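Local atomic coordinates of transcription factor MBP1 (Magnaporthe oryzae, PDB entry 4UX5), a protein that binds DNA through its N-terminal winged helix-turn-helix domain, the part present here, and probably activates transcription by RNA polymerase II. Residues 36-40 with 50-54; 30-36 with 108-112. One frame throughout, in Å; residues are numbered along the deposited sequence.

Contact 1: residues 36-40 with 50-54; sequences EHVMR and THILK. With nucleotides of chain C.
His51 of helix 49-55 lies against His37, Val38 and Met39 of strand 36-41, while Thr50 and Lys54 of the same helix reach for the DNA backbone. The two segments run nearly antiparallel, at 150°. At the start, Thr50 turns to the nucleic acid: its OG1 donates to OP1 of DG10 of chain C at 2.6 Å and also bonds Thr89 N, so a short hydroxyl is gripped between the phosphate and the protein backbone. His51 follows, with CG anti to its own carbonyl carbon (chi1 -68°), which sends the ring to the strand. Met39 N donates to His51 ND1 at 3.3 Å, lying almost in the ring plane though the bond is bent. An edge of His37 approaches one face of this ring in a T-shaped pair, centroids 5.0 Å apart and planes at 76°, with His37 CD2 nearest, offset toward the rim. The extended Met39 side chain crosses the His51 ring at its edge, CG 3.5 Å from His51 CE1 and SD also at the edge, a Met-aromatic contact. Ile52 adds an apolar touch, its CG1 4.2 Å from Val38 CG1. Lys54, its chain bent at chi3, donates from NZ to OP1 of DC9 of chain C, 2.7 Å away. A water 2.9 Å from His37 NE2 also bonds that ammonium weakly, while His37 ND1 is held by Lys35 O. Because ND1 of His51 accepts a backbone hydrogen, its proton is probably on NE2, which makes a weak bond to Lys85 O; the buried His51 ring can thus be neutral, and Lys54 supplies a positive charge at the phosphate.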
ATOM      1  N   GLU A  36       0.420   8.500  22.075  1.00 64.86           N
ATOM      2  CA  GLU A  36       1.479   8.118  21.145  1.00 57.75           C
ATOM      3  C   GLU A  36       1.881   6.667  21.370  1.00 52.16           C
ATOM      4  O   GLU A  36       1.687   6.118  22.456  1.00 52.08           O
ATOM      5  CB  GLU A  36       2.702   9.027  21.291  1.00 57.63           C
ATOM      6  CG  GLU A  36       2.397  10.513  21.286  1.00 63.30           C
ATOM      7  CD  GLU A  36       3.640  11.356  21.495  1.00 67.21           C
ATOM      8  OE1 GLU A  36       4.526  11.344  20.615  1.00 64.84           O
ATOM      9  OE2 GLU A  36       3.733  12.026  22.544  1.00 72.64           O
ATOM     10  N   HIS A  37       2.449   6.050  20.339  1.00 44.80           N
ATOM     11  CA  HIS A  37       2.848   4.652  20.424  1.00 41.74           C
ATOM     12  C   HIS A  37       3.901   4.290  19.382  1.00 38.12           C
ATOM     13  O   HIS A  37       4.001   4.925  18.332  1.00 37.48           O
ATOM     14  CB  HIS A  37       1.627   3.739  20.271  1.00 40.02           C
ATOM     15  CG  HIS A  37       0.750   4.094  19.111  1.00 40.35           C
ATOM     16  ND1 HIS A  37      -0.212   5.078  19.180  1.00 43.42           N
ATOM     17  CD2 HIS A  37       0.689   3.597  17.853  1.00 41.03           C
ATOM     18  CE1 HIS A  37      -0.827   5.174  18.015  1.00 44.78           C
ATOM     19  NE2 HIS A  37      -0.299   4.285  17.192  1.00 44.65           N
ATOM     20  N   VAL A  38       4.693   3.272  19.695  1.00 29.43           N
ATOM     21  CA  VAL A  38       5.627   2.691  18.741  1.00 32.14           C
ATOM     22  C   VAL A  38       5.511   1.175  18.817  1.00 29.37           C
ATOM     23  O   VAL A  38       5.635   0.593  19.893  1.00 33.61           O
ATOM     24  CB  VAL A  38       7.086   3.116  19.014  1.00 33.43           C
ATOM     25  CG1 VAL A  38       8.034   2.402  18.063  1.00 32.99           C
ATOM     26  CG2 VAL A  38       7.241   4.627  18.889  1.00 34.09           C
ATOM     27  N   MET A  39       5.266   0.536  17.678  1.00 28.74           N
ATOM     28  CA  MET A  39       5.048  -0.906  17.657  1.00 28.09           C
ATOM     29  C   MET A  39       6.282  -1.671  17.203  1.00 29.58           C
ATOM     30  O   MET A  39       6.961  -1.273  16.257  1.00 26.96           O
ATOM     31  CB  MET A  39       3.868  -1.257  16.746  1.00 25.13           C
ATOM     32  CG  MET A  39       2.544  -0.659  17.178  1.00 27.57           C
ATOM     33  SD  MET A  39       1.166  -1.280  16.198  1.00 34.65           S
ATOM     34  CE  MET A  39      -0.165  -0.238  16.795  1.00 32.44           C
ATOM     35  N   ARG A  40       6.563  -2.772  17.893  1.00 31.17           N
ATOM     36  CA  ARG A  40       7.618  -3.694  17.493  1.00 33.60           C
ATOM     37  C   ARG A  40       7.009  -5.076  17.279  1.00 22.85           C
ATOM     38  O   ARG A  40       6.322  -5.595  18.158  1.00 23.61           O
ATOM     39  CB  ARG A  40       8.728  -3.752  18.548  1.00 36.79           C
ATOM     40  CG  ARG A  40       9.989  -4.453  18.069  1.00 36.18           C
ATOM     41  CD  ARG A  40      10.546  -5.413  19.112  1.00 39.49           C
ATOM     42  NE  ARG A  40      11.234  -4.731  20.204  1.00 40.05           N
ATOM     43  CZ  ARG A  40      11.986  -5.348  21.111  1.00 43.02           C
ATOM     44  NH1 ARG A  40      12.151  -6.663  21.055  1.00 42.15           N
ATOM     45  NH2 ARG A  40      12.578  -4.652  22.072  1.00 44.25           N
ATOM     46  N   THR A  50       7.421   4.700  10.857  1.00 31.73           N
ATOM     47  CA  THR A  50       6.478   5.811  10.794  1.00 31.64           C
ATOM     48  C   THR A  50       6.109   6.268  12.200  1.00 30.94           C
ATOM     49  O   THR A  50       5.947   7.460  12.452  1.00 48.32           O
ATOM     50  CB  THR A  50       5.202   5.428  10.014  1.00 34.09           C
ATOM     51  OG1 THR A  50       5.567   4.841   8.761  1.00 31.59           O
ATOM     52  CG2 THR A  50       4.332   6.650   9.761  1.00 33.99           C
ATOM     53  N   HIS A  51       5.986   5.312  13.116  1.00 29.67           N
ATOM     54  CA  HIS A  51       5.723   5.617  14.519  1.00 29.60           C
ATOM     55  C   HIS A  51       6.893   6.366  15.151  1.00 35.72           C
ATOM     56  O   HIS A  51       6.700   7.248  15.987  1.00 36.35           O
ATOM     57  CB  HIS A  51       5.448   4.337  15.313  1.00 36.37           C
ATOM     58  CG  HIS A  51       4.168   3.655  14.947  1.00 34.80           C
ATOM     59  ND1 HIS A  51       3.820   2.416  15.441  1.00 33.47           N
ATOM     60  CD2 HIS A  51       3.148   4.035  14.140  1.00 29.53           C
ATOM     61  CE1 HIS A  51       2.646   2.062  14.954  1.00 25.45           C
ATOM     62  NE2 HIS A  51       2.215   3.028  14.161  1.00 29.43           N
ATOM     63  N   ILE A  52       8.107   5.995  14.753  1.00 33.02           N
ATOM     64  CA  ILE A  52       9.314   6.614  15.289  1.00 35.73           C
ATOM     65  C   ILE A  52       9.411   8.072  14.853  1.00 37.50           C
ATOM     66  O   ILE A  52       9.620   8.960  15.677  1.00 39.27           O
ATOM     67  CB  ILE A  52      10.583   5.858  14.844  1.00 37.17           C
ATOM     68  CG1 ILE A  52      10.565   4.423  15.378  1.00 35.98           C
ATOM     69  CG2 ILE A  52      11.831   6.586  15.317  1.00 40.67           C
ATOM     70  CD1 ILE A  52      11.745   3.588  14.932  1.00 37.53           C
ATOM     71  N   LEU A  53       9.248   8.315  13.556  1.00 44.36           N
ATOM     72  CA  LEU A  53       9.318   9.669  13.017  1.00 39.62           C
ATOM     73  C   LEU A  53       8.180  10.545  13.540  1.00 48.19           C
ATOM     74  O   LEU A  53       8.322  11.764  13.629  1.00 52.77           O
ATOM     75  CB  LEU A  53       9.304   9.634  11.488  1.00 40.17           C
ATOM     76  CG  LEU A  53      10.534   8.990  10.847  1.00 43.49           C
ATOM     77  CD1 LEU A  53      10.414   8.984   9.331  1.00 42.91           C
ATOM     78  CD2 LEU A  53      11.809   9.702  11.288  1.00 45.42           C
ATOM     79  N   LYS A  54       7.057   9.923  13.888  1.00 43.42           N
ATOM     80  CA  LYS A  54       5.945  10.639  14.509  1.00 42.02           C
ATOM     81  C   LYS A  54       6.250  10.956  15.966  1.00 48.40           C
ATOM     82  O   LYS A  54       5.744  11.933  16.517  1.00 53.90           O
ATOM     83  CB  LYS A  54       4.651   9.828  14.418  1.00 38.17           C
ATOM     84  CG  LYS A  54       3.999   9.841  13.050  1.00 38.58           C
ATOM     85  CD  LYS A  54       2.857   8.839  12.976  1.00 37.31           C
ATOM     86  CE  LYS A  54       1.733   9.205  13.932  1.00 39.37           C
ATOM     87  NZ  LYS A  54       0.582   8.267  13.822  1.00 37.93           N
TER
ATOM     88  P    DC C   9      -0.365   7.667  10.044  1.00 41.04           P
ATOM     89  OP1  DC C   9      -0.088   7.150  11.405  1.00 44.61           O
ATOM     90  OP2  DC C   9      -0.341   9.123   9.785  1.00 44.74           O
ATOM     91  O5'  DC C   9       0.614   6.945   9.004  1.00 41.11           O
ATOM     92  C5'  DC C   9       0.738   5.525   9.020  1.00 38.35           C
ATOM     93  C4'  DC C   9       0.470   4.931   7.647  1.00 41.08           C
ATOM     94  O4'  DC C   9      -0.928   5.051   7.330  1.00 44.88           O
ATOM     95  C3'  DC C   9       1.178   5.617   6.495  1.00 37.69           C
ATOM     96  O3'  DC C   9       2.475   5.062   6.336  1.00 39.15           O
ATOM     97  C2'  DC C   9       0.277   5.295   5.293  1.00 34.83           C
ATOM     98  C1'  DC C   9      -1.086   4.983   5.928  1.00 30.24           C
ATOM     99  N1   DC C   9      -2.179   5.926   5.530  1.00 30.72           N
ATOM    100  C2   DC C   9      -3.056   5.582   4.491  1.00 31.55           C
ATOM    101  O2   DC C   9      -2.905   4.505   3.904  1.00 31.79           O
ATOM    102  N3   DC C   9      -4.043   6.446   4.152  1.00 32.44           N
ATOM    103  C4   DC C   9      -4.174   7.599   4.805  1.00 32.41           C
ATOM    104  N4   DC C   9      -5.164   8.416   4.434  1.00 33.64           N
ATOM    105  C5   DC C   9      -3.297   7.967   5.866  1.00 36.50           C
ATOM    106  C6   DC C   9      -2.324   7.109   6.193  1.00 30.77           C
ATOM    107  P    DG C  10       3.687   5.971   5.801  1.00 30.61           P
ATOM    108  OP1  DG C  10       4.947   5.355   6.278  1.00 40.88           O
ATOM    109  OP2  DG C  10       3.371   7.378   6.133  1.00 33.98           O
ATOM    110  O5'  DG C  10       3.640   5.781   4.215  1.00 30.93           O
ATOM    111  C5'  DG C  10       3.779   4.480   3.657  1.00 37.86           C
ATOM    112  C4'  DG C  10       3.096   4.388   2.302  1.00 39.30           C
ATOM    113  O4'  DG C  10       1.748   4.925   2.393  1.00 38.09           O
ATOM    114  C3'  DG C  10       3.779   5.162   1.177  1.00 40.25           C
ATOM    115  O3'  DG C  10       3.687   4.425  -0.026  1.00 45.86           O
ATOM    116  C2'  DG C  10       2.959   6.444   1.103  1.00 38.06           C
ATOM    117  C1'  DG C  10       1.569   5.917   1.406  1.00 38.84           C
ATOM    118  N9   DG C  10       0.666   6.932   1.927  1.00 37.63           N
ATOM    119  C8   DG C  10       0.901   7.788   2.975  1.00 33.56           C
ATOM    120  N7   DG C  10      -0.092   8.598   3.217  1.00 31.58           N
ATOM    121  C5   DG C  10      -1.047   8.257   2.268  1.00 37.52           C
ATOM    122  C6   DG C  10      -2.336   8.793   2.041  1.00 33.39           C
ATOM    123  O6   DG C  10      -2.905   9.707   2.655  1.00 33.59           O
ATOM    124  N1   DG C  10      -2.978   8.161   0.977  1.00 34.60           N
ATOM    125  C2   DG C  10      -2.440   7.140   0.229  1.00 38.25           C
ATOM    126  N2   DG C  10      -3.209   6.656  -0.756  1.00 36.50           N
ATOM    127  N3   DG C  10      -1.233   6.628   0.434  1.00 38.11           N
ATOM    128  C4   DG C  10      -0.596   7.234   1.465  1.00 38.01           C
TER
HETATM  129  O   HOH W   1      -0.316   5.287  14.476  1.00 48.40           O

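Contact 2: residues 30-36 with 108-112; sequences YQFGLKE and RLRPI
Apolar packing joins Tyr30 and Phe32, at the end of strand 25-32, to segment 108-112, which leads into helix 110-114. Pro111 sets CB over one face of the Tyr30 ring in a CH-pi contact, 4.2 Å from the centroid and near the rim; a rigid pyrrolidine offers its flank to the flat ring. At the base of the side chain, Tyr30 CB meets the branched Ile112 CB at 3.8 Å. Phe32, with CG between its backbone N and carbonyl carbon (chi1 60°), brings CZ within 3.6 Å of Leu109 CD2. Its ring also carries Glu36 CB over one face.

One polar pair lies beside this packing. Arg108, extended from CG to NE, stretches past Phe32 with NE 3.5 Å from CE2; guanidinium and ring planes stand 64° apart, so they do not stack. Its NH2 goes on to a long salt bridge with Glu36 OE2, at 3.8 Å. Backbone bonds fix each side, Phe32 N to Glu36 O across the turn, and Ile112 N to Leu109 O.

No hydrogen bond crosses between the segments: cohesion rests on buried rings and aliphatic branches, and the distant ion pair probably contributes only modestly.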
ATOM      1  N   TYR A  30       4.859   0.163  22.823  1.00 35.76           N
ATOM      2  CA  TYR A  30       5.255   1.129  23.839  1.00 33.81           C
ATOM      3  C   TYR A  30       4.340   2.341  23.781  1.00 36.04           C
ATOM      4  O   TYR A  30       4.300   3.045  22.773  1.00 35.95           O
ATOM      5  CB  TYR A  30       6.712   1.555  23.647  1.00 33.41           C
ATOM      6  CG  TYR A  30       7.176   2.629  24.609  1.00 37.09           C
ATOM      7  CD1 TYR A  30       7.074   2.448  25.983  1.00 38.76           C
ATOM      8  CD2 TYR A  30       7.727   3.817  24.144  1.00 33.55           C
ATOM      9  CE1 TYR A  30       7.501   3.424  26.866  1.00 41.77           C
ATOM     10  CE2 TYR A  30       8.159   4.798  25.023  1.00 40.93           C
ATOM     11  CZ  TYR A  30       8.042   4.594  26.379  1.00 43.23           C
ATOM     12  OH  TYR A  30       8.466   5.565  27.256  1.00 53.18           O
ATOM     13  N   GLN A  31       3.601   2.582  24.858  1.00 38.41           N
ATOM     14  CA  GLN A  31       2.684   3.713  24.901  1.00 42.07           C
ATOM     15  C   GLN A  31       3.216   4.824  25.798  1.00 46.37           C
ATOM     16  O   GLN A  31       3.850   4.565  26.818  1.00 46.94           O
ATOM     17  CB  GLN A  31       1.299   3.260  25.367  1.00 39.65           C
ATOM     18  CG  GLN A  31       0.637   2.284  24.406  1.00 52.53           C
ATOM     19  CD  GLN A  31      -0.801   1.976  24.776  1.00 52.51           C
ATOM     20  OE1 GLN A  31      -1.258   2.308  25.869  1.00 57.82           O
ATOM     21  NE2 GLN A  31      -1.523   1.340  23.859  1.00 46.70           N
ATOM     22  N   PHE A  32       2.952   6.063  25.396  1.00 47.28           N
ATOM     23  CA  PHE A  32       3.465   7.246  26.075  1.00 47.90           C
ATOM     24  C   PHE A  32       2.745   8.459  25.509  1.00 53.38           C
ATOM     25  O   PHE A  32       2.512   8.528  24.307  1.00 53.03           O
ATOM     26  CB  PHE A  32       4.978   7.375  25.884  1.00 47.02           C
ATOM     27  CG  PHE A  32       5.403   7.498  24.445  1.00 46.56           C
ATOM     28  CD1 PHE A  32       5.435   6.386  23.617  1.00 45.27           C
ATOM     29  CD2 PHE A  32       5.769   8.728  23.920  1.00 48.24           C
ATOM     30  CE1 PHE A  32       5.824   6.496  22.294  1.00 43.31           C
ATOM     31  CE2 PHE A  32       6.161   8.843  22.598  1.00 47.70           C
ATOM     32  CZ  PHE A  32       6.187   7.726  21.785  1.00 44.32           C
ATOM     33  N   GLY A  33       2.373   9.411  26.357  1.00 69.55           N
ATOM     34  CA  GLY A  33       1.649  10.564  25.850  1.00 79.46           C
ATOM     35  C   GLY A  33       0.298  10.985  26.420  1.00 87.82           C
ATOM     36  O   GLY A  33       0.119  12.178  26.670  1.00 93.96           O
ATOM     37  N   LEU A  34      -0.661  10.075  26.627  1.00 95.62           N
ATOM     38  CA  LEU A  34      -0.509   8.624  26.509  1.00 93.91           C
ATOM     39  C   LEU A  34      -1.114   8.065  25.214  1.00 92.06           C
ATOM     40  O   LEU A  34      -1.438   6.880  25.126  1.00 91.00           O
ATOM     41  CB  LEU A  34      -1.145   7.952  27.735  1.00 99.40           C
ATOM     42  CG  LEU A  34      -0.867   6.486  28.083  1.00 98.85           C
ATOM     43  CD1 LEU A  34       0.604   6.161  27.930  1.00 96.25           C
ATOM     44  CD2 LEU A  34      -1.333   6.185  29.500  1.00103.57           C
ATOM     45  N   LYS A  35      -1.253   8.914  24.202  1.00 89.29           N
ATOM     46  CA  LYS A  35      -1.859   8.485  22.945  1.00 81.95           C
ATOM     47  C   LYS A  35      -0.828   8.079  21.892  1.00 70.91           C
ATOM     48  O   LYS A  35      -1.161   7.397  20.924  1.00 68.21           O
ATOM     49  CB  LYS A  35      -2.764   9.584  22.383  1.00 87.06           C
ATOM     50  CG  LYS A  35      -4.250   9.263  22.480  1.00 90.33           C
ATOM     51  CD  LYS A  35      -5.096  10.268  21.712  1.00 93.75           C
ATOM     52  CE  LYS A  35      -6.567   9.877  21.737  1.00 96.77           C
ATOM     53  NZ  LYS A  35      -7.413  10.818  20.952  1.00100.81           N
ATOM     54  N   GLU A  36       0.420   8.500  22.075  1.00 64.86           N
ATOM     55  CA  GLU A  36       1.479   8.118  21.145  1.00 57.75           C
ATOM     56  C   GLU A  36       1.881   6.667  21.370  1.00 52.16           C
ATOM     57  O   GLU A  36       1.687   6.118  22.456  1.00 52.08           O
ATOM     58  CB  GLU A  36       2.702   9.027  21.291  1.00 57.63           C
ATOM     59  CG  GLU A  36       2.397  10.513  21.286  1.00 63.30           C
ATOM     60  CD  GLU A  36       3.640  11.356  21.495  1.00 67.21           C
ATOM     61  OE1 GLU A  36       4.526  11.344  20.615  1.00 64.84           O
ATOM     62  OE2 GLU A  36       3.733  12.026  22.544  1.00 72.64           O
ATOM     63  N   ARG A 108      13.890   8.801  24.207  1.00 47.90           N
ATOM     64  CA  ARG A 108      12.476   8.789  24.570  1.00 55.30           C
ATOM     65  C   ARG A 108      11.828   7.445  24.248  1.00 47.65           C
ATOM     66  O   ARG A 108      10.843   7.051  24.873  1.00 46.79           O
ATOM     67  CB  ARG A 108      11.725   9.914  23.854  1.00 58.14           C
ATOM     68  CG  ARG A 108      10.277  10.068  24.298  1.00 61.23           C
ATOM     69  CD  ARG A 108       9.570  11.162  23.521  1.00 64.05           C
ATOM     70  NE  ARG A 108       8.184  11.331  23.947  1.00 65.18           N
ATOM     71  CZ  ARG A 108       7.788  12.201  24.870  1.00 69.04           C
ATOM     72  NH1 ARG A 108       8.674  12.985  25.469  1.00 72.28           N
ATOM     73  NH2 ARG A 108       6.505  12.289  25.194  1.00 69.86           N
ATOM     74  N   LEU A 109      12.396   6.741  23.274  1.00 43.93           N
ATOM     75  CA  LEU A 109      11.837   5.476  22.813  1.00 40.04           C
ATOM     76  C   LEU A 109      12.646   4.283  23.305  1.00 41.59           C
ATOM     77  O   LEU A 109      12.472   3.172  22.814  1.00 39.68           O
ATOM     78  CB  LEU A 109      11.773   5.446  21.285  1.00 36.41           C
ATOM     79  CG  LEU A 109      11.026   6.580  20.587  1.00 37.75           C
ATOM     80  CD1 LEU A 109      11.066   6.370  19.083  1.00 34.66           C
ATOM     81  CD2 LEU A 109       9.593   6.669  21.085  1.00 32.86           C
ATOM     82  N   ARG A 110      13.530   4.518  24.270  1.00 44.71           N
ATOM     83  CA  ARG A 110      14.432   3.474  24.760  1.00 44.02           C
ATOM     84  C   ARG A 110      13.759   2.146  25.165  1.00 42.01           C
ATOM     85  O   ARG A 110      14.276   1.077  24.825  1.00 39.99           O
ATOM     86  CB  ARG A 110      15.253   4.008  25.942  1.00 43.65           C
ATOM     87  CG  ARG A 110      16.230   2.997  26.512  1.00 45.42           C
ATOM     88  CD  ARG A 110      17.148   3.630  27.547  1.00 68.62           C
ATOM     89  NE  ARG A 110      18.004   4.657  26.960  1.00 67.04           N
ATOM     90  CZ  ARG A 110      19.207   4.424  26.447  1.00 65.83           C
ATOM     91  NH1 ARG A 110      19.703   3.194  26.448  1.00 64.60           N
ATOM     92  NH2 ARG A 110      19.914   5.420  25.933  1.00 66.86           N
ATOM     93  N   PRO A 111      12.615   2.192  25.883  1.00 41.93           N
ATOM     94  CA  PRO A 111      12.026   0.909  26.301  1.00 40.44           C
ATOM     95  C   PRO A 111      11.620  -0.037  25.165  1.00 40.07           C
ATOM     96  O   PRO A 111      11.679  -1.250  25.361  1.00 39.69           O
ATOM     97  CB  PRO A 111      10.785   1.339  27.092  1.00 39.98           C
ATOM     98  CG  PRO A 111      11.126   2.689  27.608  1.00 38.73           C
ATOM     99  CD  PRO A 111      11.916   3.331  26.510  1.00 38.35           C
ATOM    100  N   ILE A 112      11.221   0.487  24.010  1.00 39.46           N
ATOM    101  CA  ILE A 112      10.774  -0.379  22.919  1.00 37.42           C
ATOM    102  C   ILE A 112      11.963  -1.029  22.211  1.00 36.16           C
ATOM    103  O   ILE A 112      11.815  -2.051  21.539  1.00 35.13           O
ATOM    104  CB  ILE A 112       9.906   0.387  21.890  1.00 33.48           C
ATOM    105  CG1 ILE A 112       9.127  -0.594  21.008  1.00 36.92           C
ATOM    106  CG2 ILE A 112      10.757   1.302  21.024  1.00 28.81           C
ATOM    107  CD1 ILE A 112       8.298  -1.594  21.782  1.00 37.86           C
TER

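Overall arrangement
The centres of contacts 1 and 2 lie about 8 Å apart, and the two share Glu36. Along the chain they come in the order 30-36, 36-40, 50-54 and 108-112, so the hairpin of strands 25-32 and 36-41 holds one segment of each contact. Contact 1 ties this sheet to helix 49-55, and contact 2 ties it to the chain's last helix, 110-114. A hydrogen bond from Arg40 NH2 to Ile112 O (2.8 Å) joins them, and Leu109 packs on both Val38 and Ile52. All four segments belong to the KilA-N domain; contact 1 sets the phosphate-binding helix against the three-stranded sheet, and Leu109 of contact 2 packs on that same helix.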